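Side-chain contacts in ribose transcriptional regulator (Enterococcus faecium DO, PDB 4RK1), which binds ribose in its sugar-binding domain and, as a LacI-family regulator, probably represses transcription by binding DNA: residues B[198-201]-B[202-206]; B[257-260]-B[261-264]; B[73-76]-B[77-80]. All coordinates share one frame; numbering follows the deposited sequence.

Interaction 1: B[198-201]-B[202-206]; sequences GLYR and GLEEA
Arg201 and Glu205 meet one helical turn apart near the C-terminal end of helix 193-205, where Arg201 NE donates to Glu205 OE2 at 3.0 Å in a nearly straight salt bridge (169°). With CG anti to the backbone N (chi1 179°) and every later torsion also extended, the arginine reaches out so that its guanidinium edge faces the carboxylate oxygen; the acceptor is approached from above the carboxylate plane, the two planes being 73° apart. A water bridges the same pair, accepting from Arg201 NH2 at 2.7 Å and donating to Glu205 OE2. That oxygen also takes a salt bridge from Lys231 of the second subunit, while Glu205 OE1 is bonded to Tyr174 OH, so both carboxylate oxygens are satisfied. The backbone is closed by i+4 to i bonds, among them Leu203 N to Leu199 O at 2.8 Å. Tyr200, on another side of the helix, gives its OH to the Pro230 carbonyl; Leu199 and Leu203 pack on helix 177-182. Two cationic partners and a water on Glu205 OE2 probably favour the charged form of Glu205, and with Arg201 also in cation-pi contact with Tyr227 of the second subunit, they tie this helix end into the dimer interface.

Interaction 2: B[257-260]-B[261-264]; sequences PEKE and WEEK
Lys259 NZ is gripped by two acceptors, Glu262 OE2 at 2.7 Å across the contact and its neighbour's carbonyl, Glu260 O, at 2.9 Å. It begins a surface salt-bridge network, Lys259-Glu262-Lys264, on the loop that leads from helix 239-255 into strand 263-271 of the sugar-binding domain. The lysine gets there by folding back: its CG sits between the backbone N and the carbonyl carbon (chi1 71°), and further bends at chi3 and chi4 bring the ammonium round to the following residues. The two side chains cross at about a right angle, and Glu262 OE2 accepts through its anti lone pair, the one turned away from OE1. The Glu260 carbonyl is approached nearly end-on, with a C=O...N angle of 165°. Glu262 OE1 turns to the next lysine, Lys264 NZ, at 3.5 Å, a longer ion pair, so one carboxylate lies between two cations, Lys259 NZ and Lys264 NZ being 6.8 Å apart. The negative charge between them should ease the repulsion. Glu262 is tied to the sheet as well, its backbone N bonding Asp103 OD1, at the start of strand 103-107. Trp261 turns from this network; Arg253 of helix 239-255 lies against its ring in a cation-pi contact and also donates from NH2 to the carbonyls of Pro257 and Lys259. Arg253 thus joins the loop backbone and the indole to helix 239-255. Over one face of the Trp261 indole, displaced toward the rim, the Lys259 carbonyl oxygen stands 4.3 Å above the ring plane.

Interaction 3: B[73-76]-B[77-80]; sequences AVST and DAIN
Ser75, in the loop after strand 66-69, caps the first turn of helix 76-84 through the amide of Ala78. Ser75 CB lies 4.0 Å from Asp77 N, close to the amides at the start of the helix. From there Ser75 OG swings between the backbone N and the carbonyl carbon (chi1 66°), which carries it over the helix end to accept from Ala78 N at 3.0 Å. The bond is fairly straight (159°), and Ser75 OG also rests 3.3 Å from Ala78 CB. The serine carbonyl works too: Ser75 O accepts from Ile79 N at 3.0 Å. Next along, Thr76 O receives Asn80 N at 2.9 Å, and the Thr76 and Asn80 side chains run side by side, pointing the same way; Thr76 OG1 bonds Glu99. Beneath the cap, Val74 CG1 touches Ile79 CG1 at 3.7 Å, the two branched chains crossing at about a right angle. Leu56 of helix 55-61 packs against Val74, Ala78 and Ile79. Ser75 OG on the N3 amide of Ala78 is a serine N-cap, and the Val74-Ile79 contact between N' and N4 is a hydrophobic staple; the two together are a classic start of a helix, here where a loop enters helix 76-84.

Along the chain the order is interaction 3, interaction 1, interaction 2. Interactions 2 and 3 are neighbours, their centres 20 Å apart and their nearest atoms about 11 Å; residues 73-80 lead from strand 66-69 into helix 76-84, and residues 257-264 from helix 239-255 into strand 263-271. Interaction 1 sits on helix 193-205, between strands 187-190 and 215-218, with its centre 46 Å from that of interaction 2 and 39 Å from that of interaction 3. Interactions 2 and 3 lie on one lobe of the periplasmic-binding-protein fold and interaction 1 on the other, with ribose bound between the lobes. Only interaction 1 touches the second subunit; the others belong to local connections of their own lobe.

Interaction 1: B[198-201]-B[202-206]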
ATOM      1  N   GLY B 198      -1.416   4.418 -13.472  1.00 24.73           N
ATOM      2  CA  GLY B 198      -2.317   3.834 -14.467  1.00 28.41           C
ATOM      3  C   GLY B 198      -2.095   4.362 -15.864  1.00 22.30           C
ATOM      4  O   GLY B 198      -2.036   3.588 -16.824  1.00 29.93           O
ATOM      5  N   LEU B 199      -1.946   5.679 -15.974  1.00 24.21           N
ATOM      6  CA  LEU B 199      -1.655   6.322 -17.247  1.00 29.93           C
ATOM      7  C   LEU B 199      -0.312   5.913 -17.807  1.00 30.42           C
ATOM      8  O   LEU B 199      -0.189   5.681 -19.007  1.00 28.01           O
ATOM      9  CB  LEU B 199      -1.701   7.843 -17.123  1.00 30.77           C
ATOM     10  CG  LEU B 199      -3.085   8.476 -17.036  1.00 39.79           C
ATOM     11  CD1 LEU B 199      -2.931   9.957 -16.721  1.00 51.94           C
ATOM     12  CD2 LEU B 199      -3.856   8.275 -18.331  1.00 54.59           C
ATOM     13  N   TYR B 200       0.703   5.835 -16.954  1.00 26.86           N
ATOM     14  CA  TYR B 200       1.999   5.369 -17.419  1.00 25.29           C
ATOM     15  C   TYR B 200       1.849   4.025 -18.117  1.00 23.71           C
ATOM     16  O   TYR B 200       2.386   3.824 -19.199  1.00 27.34           O
ATOM     17  CB  TYR B 200       2.984   5.199 -16.270  1.00 23.82           C
ATOM     18  CG  TYR B 200       3.811   6.406 -15.878  1.00 24.19           C
ATOM     19  CD1 TYR B 200       3.229   7.639 -15.619  1.00 25.89           C
ATOM     20  CD2 TYR B 200       5.184   6.280 -15.684  1.00 27.68           C
ATOM     21  CE1 TYR B 200       3.995   8.725 -15.217  1.00 24.20           C
ATOM     22  CE2 TYR B 200       5.952   7.347 -15.274  1.00 24.57           C
ATOM     23  CZ  TYR B 200       5.357   8.567 -15.029  1.00 27.73           C
ATOM     24  OH  TYR B 200       6.135   9.626 -14.624  1.00 25.33           O
ATOM     25  N   ARG B 201       1.137   3.100 -17.479  1.00 25.68           N
ATOM     26  CA  ARG B 201       0.973   1.772 -18.026  1.00 26.85           C
ATOM     27  C   ARG B 201       0.245   1.827 -19.368  1.00 26.67           C
ATOM     28  O   ARG B 201       0.705   1.247 -20.345  1.00 26.98           O
ATOM     29  CB  ARG B 201       0.219   0.865 -17.058  1.00 28.92           C
ATOM     30  CG  ARG B 201       0.013  -0.542 -17.603  1.00 30.20           C
ATOM     31  CD  ARG B 201      -0.904  -1.361 -16.715  1.00 33.68           C
ATOM     32  NE  ARG B 201      -1.248  -2.628 -17.339  1.00 31.92           N
ATOM     33  CZ  ARG B 201      -2.073  -3.532 -16.814  1.00 33.89           C
ATOM     34  NH1 ARG B 201      -2.648  -3.320 -15.639  1.00 30.98           N
ATOM     35  NH2 ARG B 201      -2.324  -4.655 -17.475  1.00 34.32           N
ATOM     36  N   GLY B 202      -0.887   2.520 -19.404  1.00 27.91           N
ATOM     37  CA  GLY B 202      -1.651   2.663 -20.634  1.00 29.12           C
ATOM     38  C   GLY B 202      -0.839   3.262 -21.764  1.00 27.62           C
ATOM     39  O   GLY B 202      -0.879   2.776 -22.894  1.00 30.14           O
ATOM     40  N   LEU B 203      -0.073   4.305 -21.471  1.00 25.94           N
ATOM     41  CA  LEU B 203       0.704   4.980 -22.514  1.00 24.77           C
ATOM     42  C   LEU B 203       1.860   4.134 -23.008  1.00 36.49           C
ATOM     43  O   LEU B 203       2.122   4.069 -24.219  1.00 31.56           O
ATOM     44  CB  LEU B 203       1.207   6.340 -22.028  1.00 29.00           C
ATOM     45  CG  LEU B 203       0.077   7.344 -21.830  1.00 30.06           C
ATOM     46  CD1 LEU B 203       0.592   8.568 -21.100  1.00 29.10           C
ATOM     47  CD2 LEU B 203      -0.559   7.723 -23.162  1.00 34.13           C
ATOM     48  N   GLU B 204       2.544   3.474 -22.076  1.00 28.97           N
ATOM     49  CA  GLU B 204       3.591   2.513 -22.437  1.00 27.81           C
ATOM     50  C   GLU B 204       3.062   1.429 -23.390  1.00 29.64           C
ATOM     51  O   GLU B 204       3.681   1.138 -24.415  1.00 29.21           O
ATOM     52  CB  GLU B 204       4.182   1.880 -21.176  1.00 29.54           C
ATOM     53  CG  GLU B 204       5.017   2.860 -20.355  1.00 27.20           C
ATOM     54  CD  GLU B 204       5.131   2.508 -18.873  1.00 38.83           C
ATOM     55  OE1 GLU B 204       4.561   1.488 -18.418  1.00 33.06           O
ATOM     56  OE2 GLU B 204       5.811   3.274 -18.153  1.00 37.23           O
ATOM     57  N   GLU B 205       1.911   0.856 -23.060  1.00 30.87           N
ATOM     58  CA  GLU B 205       1.320  -0.202 -23.881  1.00 36.68           C
ATOM     59  C   GLU B 205       0.879   0.282 -25.265  1.00 42.20           C
ATOM     60  O   GLU B 205       0.883  -0.494 -26.220  1.00 33.78           O
ATOM     61  CB  GLU B 205       0.167  -0.869 -23.137  1.00 38.88           C
ATOM     62  CG  GLU B 205       0.676  -1.678 -21.947  1.00 40.20           C
ATOM     63  CD  GLU B 205      -0.410  -2.353 -21.154  1.00 56.49           C
ATOM     64  OE1 GLU B 205      -1.578  -2.340 -21.604  1.00 34.43           O
ATOM     65  OE2 GLU B 205      -0.071  -2.900 -20.074  1.00 31.98           O
ATOM     66  N   ALA B 206       0.531   1.562 -25.374  1.00 33.90           N
ATOM     67  CA  ALA B 206       0.169   2.169 -26.658  1.00 34.07           C
ATOM     68  C   ALA B 206       1.383   2.672 -27.447  1.00 37.96           C
ATOM     69  O   ALA B 206       1.226   3.259 -28.510  1.00 39.29           O
ATOM     70  CB  ALA B 206      -0.819   3.304 -26.439  1.00 32.27           C
TER
HETATM   71  O   HOH W   1      -1.459  -5.502 -19.929  1.00 40.35           O

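Interaction 2: B[257-260]-B[261-264]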
ATOM      1  N   PRO B 257      -9.329  17.860  27.605  1.00 29.58           N
ATOM      2  CA  PRO B 257     -10.607  17.773  26.898  1.00 26.11           C
ATOM      3  C   PRO B 257     -11.210  19.109  26.480  1.00 29.11           C
ATOM      4  O   PRO B 257     -12.038  19.140  25.566  1.00 31.69           O
ATOM      5  CB  PRO B 257     -11.526  17.064  27.902  1.00 29.79           C
ATOM      6  CG  PRO B 257     -10.609  16.290  28.778  1.00 38.37           C
ATOM      7  CD  PRO B 257      -9.344  17.094  28.866  1.00 36.17           C
ATOM      8  N   GLU B 258     -10.808  20.193  27.137  1.00 27.31           N
ATOM      9  CA  GLU B 258     -11.380  21.513  26.873  1.00 31.80           C
ATOM     10  C   GLU B 258     -10.406  22.479  26.208  1.00 33.21           C
ATOM     11  O   GLU B 258     -10.686  23.677  26.108  1.00 32.66           O
ATOM     12  CB  GLU B 258     -11.953  22.106  28.180  1.00 32.64           C
ATOM     13  CG  GLU B 258     -13.024  21.221  28.800  1.00 29.92           C
ATOM     14  CD  GLU B 258     -14.207  20.986  27.877  1.00 28.86           C
ATOM     15  OE1 GLU B 258     -14.587  21.920  27.141  1.00 32.73           O
ATOM     16  OE2 GLU B 258     -14.771  19.866  27.878  1.00 35.86           O
ATOM     17  N   LYS B 259      -9.286  21.965  25.701  1.00 30.82           N
ATOM     18  CA  LYS B 259      -8.374  22.800  24.919  1.00 31.95           C
ATOM     19  C   LYS B 259      -9.091  23.384  23.709  1.00 33.81           C
ATOM     20  O   LYS B 259     -10.148  22.891  23.296  1.00 30.54           O
ATOM     21  CB  LYS B 259      -7.123  22.018  24.482  1.00 42.24           C
ATOM     22  CG  LYS B 259      -7.350  20.958  23.410  1.00 33.02           C
ATOM     23  CD  LYS B 259      -6.033  20.346  22.944  1.00 33.13           C
ATOM     24  CE  LYS B 259      -5.337  21.215  21.907  1.00 27.78           C
ATOM     25  NZ  LYS B 259      -6.159  21.359  20.669  1.00 33.50           N
ATOM     26  N   GLU B 260      -8.505  24.436  23.148  1.00 31.68           N
ATOM     27  CA  GLU B 260      -9.013  25.072  21.930  1.00 39.85           C
ATOM     28  C   GLU B 260      -9.261  24.058  20.816  1.00 25.99           C
ATOM     29  O   GLU B 260      -8.423  23.195  20.577  1.00 26.85           O
ATOM     30  CB  GLU B 260      -7.993  26.101  21.425  1.00 43.80           C
ATOM     31  CG  GLU B 260      -8.339  26.722  20.077  1.00 71.26           C
ATOM     32  CD  GLU B 260      -7.438  27.887  19.717  1.00119.21           C
ATOM     33  OE1 GLU B 260      -6.201  27.749  19.841  1.00 67.78           O
ATOM     34  OE2 GLU B 260      -7.970  28.939  19.301  1.00 82.37           O
ATOM     35  N   TRP B 261     -10.402  24.178  20.144  1.00 28.50           N
ATOM     36  CA  TRP B 261     -10.708  23.370  18.978  1.00 27.26           C
ATOM     37  C   TRP B 261      -9.889  23.896  17.801  1.00 49.74           C
ATOM     38  O   TRP B 261      -9.888  25.092  17.510  1.00 36.72           O
ATOM     39  CB  TRP B 261     -12.206  23.422  18.667  1.00 31.60           C
ATOM     40  CG  TRP B 261     -12.994  22.923  19.830  1.00 37.60           C
ATOM     41  CD1 TRP B 261     -13.667  23.675  20.753  1.00 42.13           C
ATOM     42  CD2 TRP B 261     -13.150  21.558  20.235  1.00 37.33           C
ATOM     43  NE1 TRP B 261     -14.244  22.860  21.696  1.00 45.92           N
ATOM     44  CE2 TRP B 261     -13.938  21.557  21.408  1.00 39.59           C
ATOM     45  CE3 TRP B 261     -12.700  20.337  19.723  1.00 36.62           C
ATOM     46  CZ2 TRP B 261     -14.293  20.382  22.072  1.00 36.44           C
ATOM     47  CZ3 TRP B 261     -13.053  19.164  20.386  1.00 36.21           C
ATOM     48  CH2 TRP B 261     -13.841  19.197  21.547  1.00 34.85           C
ATOM     49  N   GLU B 262      -9.171  23.004  17.137  1.00 33.72           N
ATOM     50  CA  GLU B 262      -8.247  23.415  16.094  1.00 35.00           C
ATOM     51  C   GLU B 262      -8.607  22.847  14.740  1.00 36.93           C
ATOM     52  O   GLU B 262      -9.101  21.732  14.639  1.00 32.25           O
ATOM     53  CB  GLU B 262      -6.849  22.976  16.471  1.00 33.18           C
ATOM     54  CG  GLU B 262      -6.321  23.694  17.692  1.00 46.43           C
ATOM     55  CD  GLU B 262      -4.871  23.391  17.934  1.00 47.90           C
ATOM     56  OE1 GLU B 262      -4.021  23.985  17.240  1.00 58.72           O
ATOM     57  OE2 GLU B 262      -4.588  22.551  18.814  1.00 41.55           O
ATOM     58  N   GLU B 263      -8.366  23.638  13.704  1.00 35.83           N
ATOM     59  CA  GLU B 263      -8.401  23.161  12.332  1.00 34.37           C
ATOM     60  C   GLU B 263      -7.074  23.540  11.712  1.00 37.11           C
ATOM     61  O   GLU B 263      -6.910  24.645  11.199  1.00 36.44           O
ATOM     62  CB  GLU B 263      -9.576  23.749  11.549  1.00 42.55           C
ATOM     63  CG  GLU B 263      -9.608  23.293  10.085  1.00 62.95           C
ATOM     64  CD  GLU B 263     -11.004  22.963   9.575  1.00 94.88           C
ATOM     65  OE1 GLU B 263     -12.000  23.447  10.158  1.00117.06           O
ATOM     66  OE2 GLU B 263     -11.106  22.208   8.584  1.00 42.71           O
ATOM     67  N   LYS B 264      -6.114  22.622  11.798  1.00 30.12           N
ATOM     68  CA  LYS B 264      -4.772  22.886  11.319  1.00 33.45           C
ATOM     69  C   LYS B 264      -4.738  22.691   9.824  1.00 39.21           C
ATOM     70  O   LYS B 264      -5.452  21.850   9.293  1.00 34.29           O
ATOM     71  CB  LYS B 264      -3.755  21.983  12.013  1.00 35.04           C
ATOM     72  CG  LYS B 264      -3.513  22.392  13.455  1.00 62.09           C
ATOM     73  CD  LYS B 264      -2.182  21.900  14.009  1.00 58.07           C
ATOM     74  CE  LYS B 264      -1.592  22.898  15.000  1.00 79.11           C
ATOM     75  NZ  LYS B 264      -1.105  22.242  16.243  1.00 70.67           N
TER

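Interaction 3: B[73-76]-B[77-80]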
ATOM      1  N   ALA B  73     -17.438   8.227   4.395  1.00 35.43           N
ATOM      2  CA  ALA B  73     -18.399   7.136   4.600  1.00 35.11           C
ATOM      3  C   ALA B  73     -18.934   7.064   6.032  1.00 50.93           C
ATOM      4  O   ALA B  73     -19.883   6.338   6.298  1.00 40.69           O
ATOM      5  CB  ALA B  73     -17.777   5.804   4.218  1.00 44.11           C
ATOM      6  N   VAL B  74     -18.309   7.796   6.951  1.00 35.48           N
ATOM      7  CA  VAL B  74     -18.765   7.888   8.333  1.00 47.52           C
ATOM      8  C   VAL B  74     -19.644   9.125   8.465  1.00 38.26           C
ATOM      9  O   VAL B  74     -19.163  10.248   8.339  1.00 45.07           O
ATOM     10  CB  VAL B  74     -17.562   7.981   9.300  1.00 37.80           C
ATOM     11  CG1 VAL B  74     -18.013   8.287  10.718  1.00 60.29           C
ATOM     12  CG2 VAL B  74     -16.766   6.685   9.266  1.00 53.13           C
ATOM     13  N   SER B  75     -20.930   8.906   8.724  1.00 43.22           N
ATOM     14  CA  SER B  75     -21.919   9.983   8.746  1.00 43.93           C
ATOM     15  C   SER B  75     -21.912  10.782  10.047  1.00 39.85           C
ATOM     16  O   SER B  75     -21.451  10.312  11.090  1.00 32.39           O
ATOM     17  CB  SER B  75     -23.319   9.399   8.561  1.00 42.52           C
ATOM     18  OG  SER B  75     -23.664   8.591   9.672  1.00 36.35           O
ATOM     19  N   THR B  76     -22.453  11.991   9.965  1.00 36.37           N
ATOM     20  CA  THR B  76     -22.696  12.828  11.129  1.00 32.44           C
ATOM     21  C   THR B  76     -23.559  12.096  12.168  1.00 41.05           C
ATOM     22  O   THR B  76     -23.242  12.107  13.358  1.00 39.15           O
ATOM     23  CB  THR B  76     -23.351  14.146  10.693  1.00 34.95           C
ATOM     24  OG1 THR B  76     -22.422  14.874   9.887  1.00 38.96           O
ATOM     25  CG2 THR B  76     -23.759  15.005  11.897  1.00 41.64           C
ATOM     26  N   ASP B  77     -24.632  11.449  11.714  1.00 39.32           N
ATOM     27  CA  ASP B  77     -25.519  10.697  12.608  1.00 44.86           C
ATOM     28  C   ASP B  77     -24.773   9.597  13.359  1.00 41.57           C
ATOM     29  O   ASP B  77     -24.941   9.439  14.566  1.00 34.41           O
ATOM     30  CB  ASP B  77     -26.693  10.072  11.832  1.00 53.10           C
ATOM     31  CG  ASP B  77     -27.696  11.107  11.333  1.00 69.47           C
ATOM     32  OD1 ASP B  77     -27.748  12.231  11.881  1.00 56.32           O
ATOM     33  OD2 ASP B  77     -28.438  10.790  10.380  1.00 65.69           O
ATOM     34  N   ALA B  78     -23.956   8.831  12.641  1.00 34.18           N
ATOM     35  CA  ALA B  78     -23.184   7.765  13.265  1.00 37.06           C
ATOM     36  C   ALA B  78     -22.200   8.329  14.292  1.00 25.38           C
ATOM     37  O   ALA B  78     -21.974   7.719  15.337  1.00 30.23           O
ATOM     38  CB  ALA B  78     -22.449   6.948  12.211  1.00 48.04           C
ATOM     39  N   ILE B  79     -21.621   9.493  13.997  1.00 28.48           N
ATOM     40  CA  ILE B  79     -20.698  10.136  14.937  1.00 29.83           C
ATOM     41  C   ILE B  79     -21.439  10.597  16.198  1.00 27.51           C
ATOM     42  O   ILE B  79     -20.997  10.345  17.321  1.00 28.82           O
ATOM     43  CB  ILE B  79     -19.945  11.307  14.271  1.00 28.73           C
ATOM     44  CG1 ILE B  79     -18.919  10.744  13.275  1.00 28.37           C
ATOM     45  CG2 ILE B  79     -19.231  12.157  15.322  1.00 28.05           C
ATOM     46  CD1 ILE B  79     -18.331  11.773  12.347  1.00 32.14           C
ATOM     47  N   ASN B  80     -22.568  11.270  16.002  1.00 27.79           N
ATOM     48  CA  ASN B  80     -23.390  11.725  17.126  1.00 29.46           C
ATOM     49  C   ASN B  80     -23.859  10.573  17.993  1.00 31.32           C
ATOM     50  O   ASN B  80     -23.693  10.590  19.209  1.00 29.73           O
ATOM     51  CB  ASN B  80     -24.611  12.483  16.619  1.00 30.33           C
ATOM     52  CG  ASN B  80     -24.259  13.834  16.042  1.00 34.46           C
ATOM     53  OD1 ASN B  80     -23.112  14.277  16.105  1.00 36.20           O
ATOM     54  ND2 ASN B  80     -25.247  14.499  15.478  1.00 38.96           N
TER